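Local structure of SusD superfamily protein (Bacteroides fragilis, 3L22) at residues A268-Y271 and I276-I279; G42-L47 and V64-T69; G343-A348 and N371-A376. The protein probably binds sugars at the bacterial outer membrane as a SusD-like protein, and also binds zinc. All coordinates share one frame; numbering follows the deposited sequence.

Overall arrangement
Contacts 1 and 2 form one continuous packed region, with centres 11 Å apart, whereas contact 3 stands alone on the other side of the chain's centre from contact 2. The two tyrosines of contact 1 join the pair: Tyr270 OH lies 3.5 Å from Lys44 CE and Tyr271 CE2 lies 3.7 Å from Leu47 CD2. Contact 3, at the surface, has its centre 35 Å from that of contact 1 and 36 Å from that of contact 2; its nearest atoms are about 21 Å and 23 Å away. The three follow one another along the chain in the order 2, 1, 3 without interleaving. All three lie away from the zinc-binding residues.

Contact 1: residues A268-Y271 and I276-I279; sequences AEYY and IMLI
The carbonyl of Tyr270, near the end of the helical turn 268-271, accepts a hydrogen bond from the backbone N of Met277, a selenomethionine, at 2.9 Å from N to O; with a C=O...N angle of 173°, the donor stands almost straight ahead of the carbonyl. This bond draws the first residue of strand 277-279 against the turn after a short loop. Two waters extend the backbone link: water 1 joins Tyr270 O to Ile276 N and Met277 O, and water 2 donates to both Tyr271 O and Met277 O. The same Tyr270 carbonyl is flanked by carbon, with Ile276 CB 3.5 Å from Tyr270 O.

Ile276 reaches Tyr270 with two branches. Its CG2, placed anti to the backbone N, meets the ring at CD2, 3.6 Å from CG2, while CD1, at the end of the other branch, lies over one ring face and approaches Glu269 O at 3.7 Å. Met277 CG comes to the edge of that ring, near its plane, and is 3.9 Å from Tyr270 CB. Met277 CB serves the second tyrosine, lying obliquely 3.6 Å from Tyr271 CE1. Bends at chi2 and chi3 (-56° and -62°) then turn the selenium end of Met277 away from the helical turn.

Around this buried contact, strand 277-279 pairs antiparallel with strand 56-58, and Met277 packs on Val56 and Asn58. Helix 44-52 lies against both rings of the turn and also touches Met277 through Asn51. The short helix 267-271 thus meets the first turns of helix 44-52 through its two rings and the start of strand 277-279 through its backbone.

Contact 2: residues G42-L47 and V64-T69; sequences GGKSYL and VTLFNT
Lys44, in the first turn of helix 44-52, stretches across to the carbonyl of Val64 and brushes Leu66 on the way. Its CB starts out toward segment 64-69, and CG stands anti to the carbonyl carbon of its own residue (chi1 -74°). The chain carries on nearly straight through CD, then bends at chi3 (70°), which brings CE beside the leucine. There, CE sits 3.7 Å from Leu66 CD2 and 3.6 Å from Val64 O. One atom further, NZ donates to that carbonyl with Lys44 NZ 3.0 Å from Val64 O; the ammonium arrives tilted 27° out of the carbonyl plane. NZ also donates to water 3, whose oxygen is 2.9 Å from Lys44 NZ and which takes a weak bond from Leu66 N.

Leu66, at the N-cap position of helix 67-70, divides its two methyls between neighbours. While CD2 faces the lysine, CD1 enters beside the helix backbone, 3.6 Å from Lys44 O and 3.5 Å from Leu47 CB. Val48 and Asn51, further along helix 44-52, and Tyr270 also touch this leucine.

The lysine therefore works in two ways: its aliphatic carbon adds to the apolar surface round the buried Leu66, and its ammonium group reaches backbone oxygen and water at the more open Val64 end. As the partner across the contact is a neutral carbonyl, the bond is probably strengthened by the lysine's positive charge, while the leucine joins the starts of two helices by van der Waals contact.

Contact 3: residues G343-A348 and N371-A376; sequences GGEATA and NLSGDA. With EDO (1,2-ethanediol), chain B; EDO (1,2-ethanediol), chain V.
Glu345, in the first turn of helix 345-359, points its side chain at the backbone where helix 374-388 begins, and its two carboxylate oxygens meet different residues there. The chain runs extended beyond CG, which carries the carboxylate across to Ser373 and Gly374. OE2 accepts a hydrogen bond from Gly374 N, 2.9 Å from N to OE2. The N-H approaches from above the carboxylate, 38° out of its plane, and the bond itself is bent, with an angle of 146° at the hydrogen. OE1 lies instead beside Ser373 CB, 3.2 Å from OE1. The serine hydroxyl takes no part in that approach: at chi1 69° OG lies between its own backbone N and carbonyl carbon, turned to the side where one of two ethanediol molecules lies, both probably from the crystallisation liquor.

Water 4 lies within hydrogen-bonding distance of both Glu345 OE2 and Gly374 O, and bridges the two segments. The ethanediols sit at either helix start: one receives the backbone N-H groups of Gly343 and Glu345, the other takes that of Ala376 on its O2, 3.0 Å from Ala376 N, and uses the same O2 to donate to Ser373 O. Leu377 of helix 374-388 touches both Glu345 and Ala348.

Little surface is shared, so polar chemistry carries this contact between two helix starts. A negative carboxylate near the N-terminal end of helix 374-388 would be expected to interact favourably with the helix dipole, and the ethanediols mark backbone groups at both helix starts that solvent molecules can reach.

Contact 1: residues A268-Y271 and I276-I279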
ATOM      1  N   ALA A 268       1.210  14.187   6.510  1.00 13.85           N
ATOM      2  CA  ALA A 268       0.753  15.569   6.568  1.00 13.84           C
ATOM      3  C   ALA A 268       1.845  16.573   6.263  1.00 13.79           C
ATOM      4  O   ALA A 268       1.595  17.605   5.633  1.00 13.50           O
ATOM      5  CB  ALA A 268       0.063  15.886   7.952  1.00 13.73           C
ATOM      6  N   GLU A 269       3.066  16.251   6.665  1.00 13.46           N
ATOM      7  CA  GLU A 269       4.187  17.134   6.400  1.00 13.03           C
ATOM      8  C   GLU A 269       4.512  17.250   4.903  1.00 12.98           C
ATOM      9  O   GLU A 269       5.070  18.264   4.480  1.00 12.35           O
ATOM     10  CB  GLU A 269       5.419  16.679   7.174  1.00 12.61           C
ATOM     11  CG  GLU A 269       5.321  17.044   8.637  1.00 15.20           C
ATOM     12  CD  GLU A 269       6.429  16.429   9.431  1.00 16.57           C
ATOM     13  OE1 GLU A 269       6.440  15.187   9.600  1.00 13.91           O
ATOM     14  OE2 GLU A 269       7.328  17.193   9.813  1.00 15.66           O
ATOM     15  N   TYR A 270       4.119  16.256   4.119  1.00 11.91           N
ATOM     16  CA  TYR A 270       4.366  16.265   2.671  1.00 12.59           C
ATOM     17  C   TYR A 270       3.311  17.026   1.854  1.00 11.94           C
ATOM     18  O   TYR A 270       3.583  17.417   0.720  1.00 12.30           O
ATOM     19  CB  TYR A 270       4.563  14.801   2.168  1.00 12.76           C
ATOM     20  CG  TYR A 270       5.980  14.351   2.318  1.00 12.71           C
ATOM     21  CD1 TYR A 270       6.533  14.197   3.568  1.00 15.61           C
ATOM     22  CD2 TYR A 270       6.780  14.089   1.223  1.00 14.23           C
ATOM     23  CE1 TYR A 270       7.829  13.806   3.734  1.00 13.72           C
ATOM     24  CE2 TYR A 270       8.096  13.682   1.389  1.00 14.46           C
ATOM     25  CZ  TYR A 270       8.591  13.543   2.651  1.00 16.01           C
ATOM     26  OH  TYR A 270       9.864  13.173   2.864  1.00 22.04           O
ATOM     27  N   TYR A 271       2.121  17.239   2.428  1.00 11.95           N
ATOM     28  CA  TYR A 271       0.984  17.820   1.721  1.00 12.39           C
ATOM     29  C   TYR A 271       0.514  19.178   2.253  1.00 12.88           C
ATOM     30  O   TYR A 271      -0.035  19.956   1.484  1.00 13.36           O
ATOM     31  CB  TYR A 271      -0.222  16.867   1.775  1.00 12.37           C
ATOM     32  CG  TYR A 271      -0.000  15.572   1.001  1.00 13.24           C
ATOM     33  CD1 TYR A 271       0.005  15.572  -0.376  1.00 13.26           C
ATOM     34  CD2 TYR A 271       0.151  14.355   1.659  1.00 14.95           C
ATOM     35  CE1 TYR A 271       0.188  14.415  -1.093  1.00 13.06           C
ATOM     36  CE2 TYR A 271       0.334  13.165   0.955  1.00 16.77           C
ATOM     37  CZ  TYR A 271       0.376  13.215  -0.425  1.00 16.41           C
ATOM     38  OH  TYR A 271       0.575  12.076  -1.142  1.00 15.32           O
ATOM     39  N   ILE A 276       6.055  20.656  -0.917  1.00 14.34           N
ATOM     40  CA  ILE A 276       6.572  19.358  -1.332  1.00 13.71           C
ATOM     41  C   ILE A 276       5.670  18.745  -2.386  1.00 13.13           C
ATOM     42  O   ILE A 276       6.015  18.825  -3.575  1.00 12.86           O
ATOM     43  CB  ILE A 276       6.856  18.396  -0.137  1.00 13.32           C
ATOM     44  CG1 ILE A 276       7.781  19.083   0.890  1.00 14.15           C
ATOM     45  CG2 ILE A 276       7.461  17.059  -0.652  1.00 10.81           C
ATOM     46  CD1 ILE A 276       7.969  18.299   2.193  1.00 13.36           C
HETATM   47  N   MSE A 277       4.540  18.139  -1.966  1.00 13.11           N
HETATM   48  CA  MSE A 277       3.610  17.494  -2.875  1.00 13.29           C
HETATM   49  C   MSE A 277       2.459  18.448  -3.195  1.00 13.80           C
HETATM   50  O   MSE A 277       1.951  19.134  -2.301  1.00 14.39           O
HETATM   51  CB  MSE A 277       3.022  16.217  -2.286  1.00 13.08           C
HETATM   52  CG  MSE A 277       4.020  15.232  -1.711  1.00 15.36           C
HETATM   53 SE   MSE A 277       5.389  14.645  -2.919  0.75 15.66          SE
HETATM   54  CE  MSE A 277       4.235  13.808  -4.234  1.00 13.67           C
ATOM     55  N   LEU A 278       2.077  18.464  -4.474  1.00 13.29           N
ATOM     56  CA  LEU A 278       0.855  19.094  -4.958  1.00 13.01           C
ATOM     57  C   LEU A 278       0.096  18.064  -5.791  1.00 13.06           C
ATOM     58  O   LEU A 278       0.656  17.048  -6.244  1.00 11.46           O
ATOM     59  CB  LEU A 278       1.184  20.320  -5.805  1.00 13.41           C
ATOM     60  CG  LEU A 278       1.902  21.520  -5.167  1.00 14.02           C
ATOM     61  CD1 LEU A 278       2.320  22.572  -6.265  1.00 11.07           C
ATOM     62  CD2 LEU A 278       0.959  22.153  -4.069  1.00 11.46           C
ATOM     63  N   ILE A 279      -1.181  18.333  -5.999  1.00 13.17           N
ATOM     64  CA  ILE A 279      -1.979  17.597  -6.961  1.00 13.23           C
ATOM     65  C   ILE A 279      -1.436  17.927  -8.356  1.00 14.23           C
ATOM     66  O   ILE A 279      -1.178  19.102  -8.644  1.00 14.13           O
ATOM     67  CB  ILE A 279      -3.439  18.023  -6.925  1.00 13.15           C
ATOM     68  CG1 ILE A 279      -4.062  17.759  -5.537  1.00 13.39           C
ATOM     69  CG2 ILE A 279      -4.246  17.293  -8.067  1.00 11.92           C
ATOM     70  CD1 ILE A 279      -5.409  18.422  -5.363  1.00  8.99           C
TER
HETATM   71  O   HOH W   1       3.224  20.249  -0.087  1.00 11.94           O
HETATM   72  O   HOH W   2      -0.503  19.144  -1.042  1.00 10.23           O

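Contact 2: residues G42-L47 and V64-T69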
ATOM      1  N   GLY A  42       4.194   3.980   7.571  1.00 14.47           N
ATOM      2  CA  GLY A  42       3.493   5.039   8.300  1.00 14.63           C
ATOM      3  C   GLY A  42       3.958   6.425   7.854  1.00 14.91           C
ATOM      4  O   GLY A  42       3.472   7.459   8.348  1.00 15.49           O
ATOM      5  N   GLY A  43       4.928   6.457   6.935  1.00 14.97           N
ATOM      6  CA  GLY A  43       5.536   7.716   6.491  1.00 14.91           C
ATOM      7  C   GLY A  43       6.089   7.656   5.074  1.00 14.80           C
ATOM      8  O   GLY A  43       5.333   7.458   4.097  1.00 14.15           O
ATOM      9  N   LYS A  44       7.406   7.835   4.958  1.00 14.82           N
ATOM     10  CA  LYS A  44       8.030   8.047   3.654  1.00 14.72           C
ATOM     11  C   LYS A  44       7.849   6.887   2.662  1.00 14.05           C
ATOM     12  O   LYS A  44       7.746   7.148   1.464  1.00 14.13           O
ATOM     13  CB  LYS A  44       9.536   8.388   3.805  1.00 14.98           C
ATOM     14  CG  LYS A  44       9.765   9.835   4.315  1.00 15.82           C
ATOM     15  CD  LYS A  44      11.238  10.217   4.439  1.00 16.21           C
ATOM     16  CE  LYS A  44      11.913  10.360   3.070  1.00 16.59           C
ATOM     17  NZ  LYS A  44      13.339  10.604   3.239  1.00 14.91           N
ATOM     18  N   SER A  45       7.848   5.642   3.120  1.00 12.96           N
ATOM     19  CA  SER A  45       7.705   4.491   2.193  1.00 13.53           C
ATOM     20  C   SER A  45       6.298   4.316   1.648  1.00 14.27           C
ATOM     21  O   SER A  45       6.110   3.779   0.539  1.00 13.53           O
ATOM     22  CB  SER A  45       8.281   3.196   2.793  1.00 14.53           C
ATOM     23  OG  SER A  45       9.690   3.371   3.065  1.00 14.19           O
ATOM     24  N   TYR A  46       5.296   4.875   2.329  1.00 13.76           N
ATOM     25  CA  TYR A  46       3.966   4.956   1.751  1.00 12.87           C
ATOM     26  C   TYR A  46       3.907   6.084   0.735  1.00 14.08           C
ATOM     27  O   TYR A  46       3.387   5.914  -0.365  1.00 13.85           O
ATOM     28  CB  TYR A  46       2.990   5.235   2.871  1.00 13.91           C
ATOM     29  CG  TYR A  46       1.485   5.286   2.622  1.00 11.60           C
ATOM     30  CD1 TYR A  46       0.708   4.146   2.718  1.00 11.41           C
ATOM     31  CD2 TYR A  46       0.844   6.481   2.387  1.00 12.09           C
ATOM     32  CE1 TYR A  46      -0.677   4.185   2.583  1.00 11.85           C
ATOM     33  CE2 TYR A  46      -0.544   6.550   2.250  1.00 12.14           C
ATOM     34  CZ  TYR A  46      -1.295   5.400   2.381  1.00 14.16           C
ATOM     35  OH  TYR A  46      -2.659   5.487   2.339  1.00 14.41           O
ATOM     36  N   LEU A  47       4.465   7.240   1.104  1.00 14.45           N
ATOM     37  CA  LEU A  47       4.586   8.372   0.206  1.00 14.33           C
ATOM     38  C   LEU A  47       5.329   8.011  -1.090  1.00 14.41           C
ATOM     39  O   LEU A  47       5.033   8.573  -2.151  1.00 14.23           O
ATOM     40  CB  LEU A  47       5.306   9.540   0.904  1.00 14.41           C
ATOM     41  CG  LEU A  47       4.441  10.268   1.937  1.00 15.46           C
ATOM     42  CD1 LEU A  47       5.275  10.907   3.069  1.00 11.88           C
ATOM     43  CD2 LEU A  47       3.525  11.269   1.254  1.00 14.49           C
ATOM     44  N   VAL A  64      16.102  14.851   0.156  1.00 19.46           N
ATOM     45  CA  VAL A  64      15.619  14.494   1.502  1.00 18.94           C
ATOM     46  C   VAL A  64      14.105  14.284   1.515  1.00 17.84           C
ATOM     47  O   VAL A  64      13.608  13.471   2.285  1.00 18.14           O
ATOM     48  CB  VAL A  64      16.057  15.551   2.596  1.00 19.64           C
ATOM     49  CG1 VAL A  64      15.526  15.174   3.992  1.00 21.47           C
ATOM     50  CG2 VAL A  64      17.624  15.736   2.631  1.00 19.72           C
ATOM     51  N   THR A  65      13.359  14.968   0.639  1.00 16.76           N
ATOM     52  CA  THR A  65      11.904  14.793   0.602  1.00 15.81           C
ATOM     53  C   THR A  65      11.414  14.136  -0.709  1.00 15.57           C
ATOM     54  O   THR A  65      10.465  14.586  -1.320  1.00 15.81           O
ATOM     55  CB  THR A  65      11.184  16.109   0.924  1.00 15.64           C
ATOM     56  OG1 THR A  65      11.596  17.109   0.002  1.00 15.80           O
ATOM     57  CG2 THR A  65      11.500  16.561   2.363  1.00 15.96           C
ATOM     58  N   LEU A  66      12.064  13.040  -1.092  1.00 15.09           N
ATOM     59  CA  LEU A  66      11.564  12.062  -2.102  1.00 14.95           C
ATOM     60  C   LEU A  66      11.620  12.559  -3.574  1.00 15.12           C
ATOM     61  O   LEU A  66      11.040  11.947  -4.470  1.00 14.79           O
ATOM     62  CB  LEU A  66      10.159  11.527  -1.724  1.00 13.42           C
ATOM     63  CG  LEU A  66      10.039  10.741  -0.397  1.00 15.05           C
ATOM     64  CD1 LEU A  66       8.599  10.283  -0.101  1.00 12.24           C
ATOM     65  CD2 LEU A  66      10.992   9.487  -0.392  1.00 14.07           C
ATOM     66  N   PHE A  67      12.351  13.640  -3.833  1.00 15.21           N
ATOM     67  CA  PHE A  67      12.424  14.150  -5.185  1.00 15.86           C
ATOM     68  C   PHE A  67      12.942  13.131  -6.184  1.00 15.44           C
ATOM     69  O   PHE A  67      12.424  13.059  -7.291  1.00 15.24           O
ATOM     70  CB  PHE A  67      13.307  15.396  -5.224  1.00 16.51           C
ATOM     71  CG  PHE A  67      13.151  16.229  -6.439  1.00 17.95           C
ATOM     72  CD1 PHE A  67      11.914  16.770  -6.778  1.00 21.18           C
ATOM     73  CD2 PHE A  67      14.264  16.551  -7.213  1.00 21.34           C
ATOM     74  CE1 PHE A  67      11.779  17.608  -7.904  1.00 22.67           C
ATOM     75  CE2 PHE A  67      14.147  17.387  -8.333  1.00 22.99           C
ATOM     76  CZ  PHE A  67      12.897  17.909  -8.683  1.00 23.63           C
ATOM     77  N   ASN A  68      13.955  12.361  -5.804  1.00 14.85           N
ATOM     78  CA  ASN A  68      14.474  11.316  -6.691  1.00 15.17           C
ATOM     79  C   ASN A  68      13.481  10.171  -6.940  1.00 14.31           C
ATOM     80  O   ASN A  68      13.510   9.559  -8.012  1.00 15.03           O
ATOM     81  CB  ASN A  68      15.802  10.733  -6.193  1.00 14.85           C
ATOM     82  CG  ASN A  68      17.018  11.400  -6.815  1.00 17.97           C
ATOM     83  OD1 ASN A  68      16.917  12.166  -7.779  1.00 20.97           O
ATOM     84  ND2 ASN A  68      18.192  11.096  -6.266  1.00 18.09           N
ATOM     85  N   THR A  69      12.607   9.892  -5.981  1.00 14.20           N
ATOM     86  CA  THR A  69      11.561   8.909  -6.212  1.00 13.58           C
ATOM     87  C   THR A  69      10.598   9.413  -7.259  1.00 13.73           C
ATOM     88  O   THR A  69      10.274   8.682  -8.202  1.00 13.62           O
ATOM     89  CB  THR A  69      10.802   8.552  -4.936  1.00 14.46           C
ATOM     90  OG1 THR A  69      11.716   7.946  -4.033  1.00 13.36           O
ATOM     91  CG2 THR A  69       9.628   7.580  -5.259  1.00 10.81           C
TER
HETATM   92  O   HOH W   3      14.292  10.931   0.573  1.00 18.71           O

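Contact 3: residues G343-A348 and N371-A376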
ATOM      1  N   GLY A 343     -17.645 -12.465 -19.588  1.00 15.60           N
ATOM      2  CA  GLY A 343     -18.966 -12.365 -18.942  1.00 15.28           C
ATOM      3  C   GLY A 343     -19.042 -11.484 -17.702  1.00 14.89           C
ATOM      4  O   GLY A 343     -20.123 -11.306 -17.151  1.00 14.78           O
ATOM      5  N   GLY A 344     -17.926 -10.878 -17.293  1.00 13.64           N
ATOM      6  CA  GLY A 344     -17.905 -10.112 -16.073  1.00 13.73           C
ATOM      7  C   GLY A 344     -18.260  -8.637 -16.142  1.00 13.66           C
ATOM      8  O   GLY A 344     -18.256  -7.977 -15.103  1.00 13.10           O
ATOM      9  N   GLU A 345     -18.590  -8.112 -17.321  1.00 13.09           N
ATOM     10  CA  GLU A 345     -18.743  -6.663 -17.471  1.00 13.89           C
ATOM     11  C   GLU A 345     -19.906  -6.062 -16.683  1.00 13.17           C
ATOM     12  O   GLU A 345     -19.730  -5.030 -16.032  1.00 12.96           O
ATOM     13  CB  GLU A 345     -18.759  -6.232 -18.963  1.00 14.84           C
ATOM     14  CG  GLU A 345     -17.292  -6.274 -19.528  1.00 17.47           C
ATOM     15  CD  GLU A 345     -17.113  -5.683 -20.933  1.00 21.75           C
ATOM     16  OE1 GLU A 345     -18.106  -5.275 -21.576  1.00 24.17           O
ATOM     17  OE2 GLU A 345     -15.945  -5.615 -21.363  1.00 24.53           O
ATOM     18  N   ALA A 346     -21.056  -6.723 -16.692  1.00 11.86           N
ATOM     19  CA  ALA A 346     -22.217  -6.263 -15.927  1.00 12.19           C
ATOM     20  C   ALA A 346     -21.878  -6.117 -14.456  1.00 11.82           C
ATOM     21  O   ALA A 346     -22.226  -5.122 -13.829  1.00 11.68           O
ATOM     22  CB  ALA A 346     -23.492  -7.240 -16.129  1.00 11.21           C
ATOM     23  N   THR A 347     -21.168  -7.084 -13.905  1.00 11.77           N
ATOM     24  CA  THR A 347     -20.755  -7.003 -12.502  1.00 12.14           C
ATOM     25  C   THR A 347     -19.742  -5.880 -12.253  1.00 12.28           C
ATOM     26  O   THR A 347     -19.818  -5.160 -11.241  1.00 11.39           O
ATOM     27  CB  THR A 347     -20.173  -8.369 -12.053  1.00 12.44           C
ATOM     28  OG1 THR A 347     -21.181  -9.343 -12.244  1.00 12.76           O
ATOM     29  CG2 THR A 347     -19.693  -8.381 -10.606  1.00 11.85           C
ATOM     30  N   ALA A 348     -18.785  -5.744 -13.161  1.00 12.66           N
ATOM     31  CA  ALA A 348     -17.759  -4.684 -13.058  1.00 13.17           C
ATOM     32  C   ALA A 348     -18.433  -3.317 -13.009  1.00 13.55           C
ATOM     33  O   ALA A 348     -18.056  -2.455 -12.196  1.00 13.43           O
ATOM     34  CB  ALA A 348     -16.750  -4.749 -14.262  1.00 11.86           C
ATOM     35  N   ASN A 371     -23.212   2.206 -20.378  1.00 15.21           N
ATOM     36  CA  ASN A 371     -22.817   2.027 -21.764  1.00 15.36           C
ATOM     37  C   ASN A 371     -21.335   1.706 -21.943  1.00 15.45           C
ATOM     38  O   ASN A 371     -20.895   1.523 -23.023  1.00 15.42           O
ATOM     39  CB  ASN A 371     -23.218   3.281 -22.586  1.00 14.95           C
ATOM     40  CG  ASN A 371     -24.719   3.385 -22.785  1.00 16.47           C
ATOM     41  OD1 ASN A 371     -25.433   2.421 -22.571  1.00 17.65           O
ATOM     42  ND2 ASN A 371     -25.197   4.542 -23.242  1.00 14.88           N
ATOM     43  N   LEU A 372     -20.566   1.622 -20.888  1.00 16.86           N
ATOM     44  CA  LEU A 372     -19.154   1.226 -21.019  1.00 18.16           C
ATOM     45  C   LEU A 372     -18.959  -0.255 -21.382  1.00 18.44           C
ATOM     46  O   LEU A 372     -19.699  -1.111 -20.919  1.00 19.86           O
ATOM     47  CB  LEU A 372     -18.427   1.485 -19.712  1.00 17.42           C
ATOM     48  CG  LEU A 372     -18.314   2.936 -19.243  1.00 19.79           C
ATOM     49  CD1 LEU A 372     -17.745   2.974 -17.817  1.00 16.76           C
ATOM     50  CD2 LEU A 372     -17.459   3.728 -20.229  1.00 18.97           C
ATOM     51  N   SER A 373     -17.914  -0.555 -22.140  1.00 17.86           N
ATOM     52  CA  SER A 373     -17.476  -1.925 -22.316  1.00 17.19           C
ATOM     53  C   SER A 373     -16.002  -1.917 -22.690  1.00 16.59           C
ATOM     54  O   SER A 373     -15.435  -0.858 -22.962  1.00 15.43           O
ATOM     55  CB  SER A 373     -18.326  -2.648 -23.369  1.00 17.21           C
ATOM     56  OG  SER A 373     -18.058  -2.102 -24.612  1.00 19.54           O
ATOM     57  N   GLY A 374     -15.394  -3.103 -22.691  1.00 16.65           N
ATOM     58  CA  GLY A 374     -14.007  -3.303 -23.065  1.00 16.91           C
ATOM     59  C   GLY A 374     -13.045  -2.284 -22.479  1.00 17.74           C
ATOM     60  O   GLY A 374     -13.036  -2.017 -21.258  1.00 16.87           O
ATOM     61  N   ASP A 375     -12.268  -1.656 -23.361  1.00 18.07           N
ATOM     62  CA  ASP A 375     -11.241  -0.702 -22.936  1.00 18.35           C
ATOM     63  C   ASP A 375     -11.768   0.525 -22.231  1.00 17.48           C
ATOM     64  O   ASP A 375     -11.110   1.017 -21.306  1.00 17.38           O
ATOM     65  CB  ASP A 375     -10.388  -0.249 -24.132  1.00 20.09           C
ATOM     66  CG  ASP A 375      -9.453  -1.347 -24.637  1.00 23.65           C
ATOM     67  OD1 ASP A 375      -9.232  -2.339 -23.910  1.00 30.16           O
ATOM     68  OD2 ASP A 375      -8.927  -1.198 -25.769  1.00 34.96           O
ATOM     69  N   ALA A 376     -12.908   1.042 -22.670  1.00 15.55           N
ATOM     70  CA  ALA A 376     -13.512   2.188 -22.021  1.00 15.60           C
ATOM     71  C   ALA A 376     -13.901   1.889 -20.596  1.00 14.89           C
ATOM     72  O   ALA A 376     -13.726   2.749 -19.707  1.00 14.04           O
ATOM     73  CB  ALA A 376     -14.733   2.717 -22.804  1.00 14.98           C
TER
HETATM   74  C1  EDO B 468     -16.926   0.746 -25.147  0.70 33.55           C
HETATM   75  O1  EDO B 468     -17.229   1.835 -24.215  0.70 30.53           O
HETATM   76  C2  EDO B 468     -15.589   0.526 -25.886  0.70 33.10           C
HETATM   77  O2  EDO B 468     -14.275   0.533 -25.258  0.70 32.72           O
HETATM   78  C1  EDO V  21     -19.402  -9.263 -21.353  1.00 50.05           C
HETATM   79  O1  EDO V  21     -18.936  -9.386 -20.014  1.00 42.09           O
HETATM   80  C2  EDO V  21     -18.256  -9.618 -22.305  1.00 52.54           C
HETATM   81  O2  EDO V  21     -17.368 -10.598 -21.728  1.00 53.89           O
HETATM   82  O   HOH W   4     -13.510  -4.455 -19.834  1.00 23.19           O